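Local coordinates for protein GH26A (PDB 6Q75) that probably hydrolyses beta-linked polysaccharides such as beta-mannans as a family 26 glycoside hydrolase, at residues 175-179 with 180-184. Sequence-based numbering, arbitrary orientation.
Sequences YHEMN and GVWFW
Glu177 O is gripped twice within one continuous loop: Gly180 N donates to it over 3.0 Å, closing a type I beta turn, and a water donates to it over 2.9 Å. That water also accepts a hydrogen bond from Phe183 N, so it ties the turn to the returning chain. The Glu177 side chain bridges the same gap. Extended beyond CG (chi2 180°), it carries OE1 to Trp182 NE1 at 2.9 Å, where the indole N-H meets the anti side of the carboxylate, whose plane stands 82° from the ring. Gly180 CA lies against one indole face, 3.6 Å above its plane and toward the rim. Phe183 offers a ring face to Trp182 CD1, while Phe183 CE2 lies 3.6 Å from His176 NE2, the phenyl and imidazole planes inclined at 57°. Farther along, Tyr175 CE1 touches Trp184 CZ2 at 4.1 Å. A phenylalanine in place of Trp182 would probably cost Glu177 OE1 the indole N-H and make the carboxylate freer to turn. Glu177 OE1 and His176 NE2 both hydrogen-bond a bound Tris molecule, probably from the crystallisation liquor, which is consistent with a sugar-binding pocket at the C-terminal end of strand 170-173 in the family's (beta/alpha)8 barrel. In family 26 the acid/base glutamate follows this strand, and Glu177 probably fills that role, with Trp182 probably helping to position its carboxylate.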
ATOM      1  N   TYR A 175       5.664  -1.567   4.892  1.00 16.58           N
ATOM      2  CA  TYR A 175       7.094  -1.334   4.649  1.00 14.97           C
ATOM      3  C   TYR A 175       7.336  -0.943   3.187  1.00 15.41           C
ATOM      4  O   TYR A 175       8.178  -1.513   2.490  1.00 17.62           O
ATOM      5  CB  TYR A 175       7.926  -2.545   5.021  1.00 16.24           C
ATOM      6  CG  TYR A 175       7.846  -2.913   6.493  1.00 17.72           C
ATOM      7  CD1 TYR A 175       8.121  -1.969   7.495  1.00 15.93           C
ATOM      8  CD2 TYR A 175       7.510  -4.200   6.883  1.00 17.21           C
ATOM      9  CE1 TYR A 175       8.050  -2.310   8.857  1.00 18.11           C
ATOM     10  CE2 TYR A 175       7.457  -4.553   8.250  1.00 19.17           C
ATOM     11  CZ  TYR A 175       7.717  -3.599   9.216  1.00 20.77           C
ATOM     12  OH  TYR A 175       7.649  -3.944  10.561  1.00 21.71           O
ATOM     13  N   HIS A 176       6.554   0.021   2.736  1.00 14.29           N
ATOM     14  CA  HIS A 176       6.533   0.443   1.344  1.00 15.03           C
ATOM     15  C   HIS A 176       7.800   1.228   0.981  1.00 16.17           C
ATOM     16  O   HIS A 176       8.551   1.697   1.842  1.00 16.00           O
ATOM     17  CB  HIS A 176       5.298   1.308   1.088  1.00 16.83           C
ATOM     18  CG  HIS A 176       5.287   2.536   1.940  1.00 19.30           C
ATOM     19  ND1 HIS A 176       5.202   2.481   3.311  1.00 20.33           N
ATOM     20  CD2 HIS A 176       5.435   3.842   1.623  1.00 18.84           C
ATOM     21  CE1 HIS A 176       5.259   3.706   3.806  1.00 19.65           C
ATOM     22  NE2 HIS A 176       5.390   4.553   2.797  1.00 19.31           N
ATOM     23  N   GLU A 177       8.045   1.355  -0.326  1.00 15.46           N
ATOM     24  CA  GLU A 177       9.224   2.084  -0.842  1.00 17.14           C
ATOM     25  C   GLU A 177      10.527   1.515  -0.260  1.00 18.19           C
ATOM     26  O   GLU A 177      11.506   2.228  -0.017  1.00 17.21           O
ATOM     27  CB  GLU A 177       9.088   3.593  -0.580  1.00 16.81           C
ATOM     28  CG  GLU A 177       7.915   4.191  -1.404  1.00 17.28           C
ATOM     29  CD  GLU A 177       7.686   5.703  -1.215  1.00 20.47           C
ATOM     30  OE1 GLU A 177       8.462   6.386  -0.498  1.00 19.91           O
ATOM     31  OE2 GLU A 177       6.729   6.222  -1.835  1.00 20.47           O
ATOM     32  N   MET A 178      10.559   0.193  -0.108  1.00 16.51           N
ATOM     33  CA  MET A 178      11.673  -0.457   0.576  1.00 18.07           C
ATOM     34  C   MET A 178      12.947  -0.465  -0.252  1.00 18.04           C
ATOM     35  O   MET A 178      14.022  -0.729   0.304  1.00 16.46           O
ATOM     36  CB  MET A 178      11.274  -1.889   0.941  1.00 18.26           C
ATOM     37  CG  MET A 178      11.248  -2.868  -0.247  1.00 21.05           C
ATOM     38  SD  MET A 178       9.922  -2.588  -1.456  1.00 21.74           S
ATOM     39  CE  MET A 178       8.454  -3.082  -0.586  1.00 19.35           C
ATOM     40  N   ASN A 179      12.858  -0.174  -1.561  1.00 17.37           N
ATOM     41  CA  ASN A 179      14.064  -0.062  -2.370  1.00 17.94           C
ATOM     42  C   ASN A 179      14.680   1.323  -2.273  1.00 18.28           C
ATOM     43  O   ASN A 179      15.787   1.533  -2.781  1.00 19.26           O
ATOM     44  CB  ASN A 179      13.777  -0.431  -3.841  1.00 19.56           C
ATOM     45  CG  ASN A 179      12.673   0.414  -4.465  1.00 17.94           C
ATOM     46  OD1 ASN A 179      11.722   0.804  -3.796  1.00 16.55           O
ATOM     47  ND2 ASN A 179      12.805   0.708  -5.769  1.00 19.42           N
ATOM     48  N   GLY A 180      14.006   2.254  -1.595  1.00 16.98           N
ATOM     49  CA  GLY A 180      14.567   3.576  -1.404  1.00 18.74           C
ATOM     50  C   GLY A 180      15.506   3.616  -0.219  1.00 19.17           C
ATOM     51  O   GLY A 180      15.521   2.720   0.639  1.00 18.67           O
ATOM     52  N   VAL A 181      16.301   4.695  -0.157  1.00 20.27           N
ATOM     53  CA  VAL A 181      17.256   4.863   0.931  1.00 19.98           C
ATOM     54  C   VAL A 181      16.698   5.680   2.093  1.00 21.53           C
ATOM     55  O   VAL A 181      17.378   5.820   3.121  1.00 22.69           O
ATOM     56  CB  VAL A 181      18.573   5.510   0.445  1.00 18.14           C
ATOM     57  CG1 VAL A 181      19.209   4.649  -0.648  1.00 19.31           C
ATOM     58  CG2 VAL A 181      18.322   6.959  -0.082  1.00 20.65           C
ATOM     59  N   TRP A 182      15.461   6.162   2.009  1.00 18.14           N
ATOM     60  CA  TRP A 182      15.018   7.166   2.969  1.00 17.02           C
ATOM     61  C   TRP A 182      14.381   6.601   4.235  1.00 18.73           C
ATOM     62  O   TRP A 182      14.553   7.193   5.308  1.00 18.19           O
ATOM     63  CB  TRP A 182      14.038   8.137   2.307  1.00 17.51           C
ATOM     64  CG  TRP A 182      13.040   7.542   1.350  1.00 17.68           C
ATOM     65  CD1 TRP A 182      11.758   7.151   1.640  1.00 18.19           C
ATOM     66  CD2 TRP A 182      13.225   7.310  -0.055  1.00 16.51           C
ATOM     67  NE1 TRP A 182      11.130   6.700   0.492  1.00 18.27           N
ATOM     68  CE2 TRP A 182      12.013   6.778  -0.555  1.00 19.18           C
ATOM     69  CE3 TRP A 182      14.300   7.479  -0.932  1.00 17.79           C
ATOM     70  CZ2 TRP A 182      11.845   6.418  -1.901  1.00 19.16           C
ATOM     71  CZ3 TRP A 182      14.134   7.143  -2.280  1.00 17.22           C
ATOM     72  CH2 TRP A 182      12.916   6.606  -2.747  1.00 16.47           C
ATOM     73  N   PHE A 183      13.662   5.489   4.154  1.00 16.32           N
ATOM     74  CA  PHE A 183      13.053   4.908   5.351  1.00 15.67           C
ATOM     75  C   PHE A 183      14.036   3.988   6.063  1.00 16.93           C
ATOM     76  O   PHE A 183      14.944   3.425   5.452  1.00 17.04           O
ATOM     77  CB  PHE A 183      11.795   4.116   4.971  1.00 17.46           C
ATOM     78  CG  PHE A 183      10.638   4.969   4.501  1.00 18.30           C
ATOM     79  CD1 PHE A 183      10.240   6.089   5.213  1.00 17.97           C
ATOM     80  CD2 PHE A 183       9.940   4.635   3.343  1.00 20.68           C
ATOM     81  CE1 PHE A 183       9.159   6.854   4.786  1.00 18.10           C
ATOM     82  CE2 PHE A 183       8.886   5.407   2.900  1.00 18.61           C
ATOM     83  CZ  PHE A 183       8.481   6.508   3.621  1.00 19.34           C
ATOM     84  N   TRP A 184      13.818   3.787   7.378  1.00 17.30           N
ATOM     85  CA  TRP A 184      14.755   2.947   8.116  1.00 22.78           C
ATOM     86  C   TRP A 184      14.759   1.511   7.607  1.00 22.18           C
ATOM     87  O   TRP A 184      15.766   0.813   7.740  1.00 21.04           O
ATOM     88  CB  TRP A 184      14.457   2.980   9.624  1.00 21.08           C
ATOM     89  CG  TRP A 184      13.132   2.413  10.061  1.00 20.04           C
ATOM     90  CD1 TRP A 184      12.004   3.114  10.363  1.00 20.23           C
ATOM     91  CD2 TRP A 184      12.833   1.032  10.330  1.00 19.32           C
ATOM     92  NE1 TRP A 184      11.002   2.248  10.769  1.00 18.94           N
ATOM     93  CE2 TRP A 184      11.492   0.969  10.762  1.00 20.09           C
ATOM     94  CE3 TRP A 184      13.564  -0.154  10.222  1.00 22.51           C
ATOM     95  CZ2 TRP A 184      10.855  -0.245  11.078  1.00 20.84           C
ATOM     96  CZ3 TRP A 184      12.934  -1.358  10.547  1.00 24.96           C
ATOM     97  CH2 TRP A 184      11.590  -1.387  10.966  1.00 25.09           C
TER
HETATM   98  O   HOH W   1      13.086   3.867   1.766  1.00 18.45           O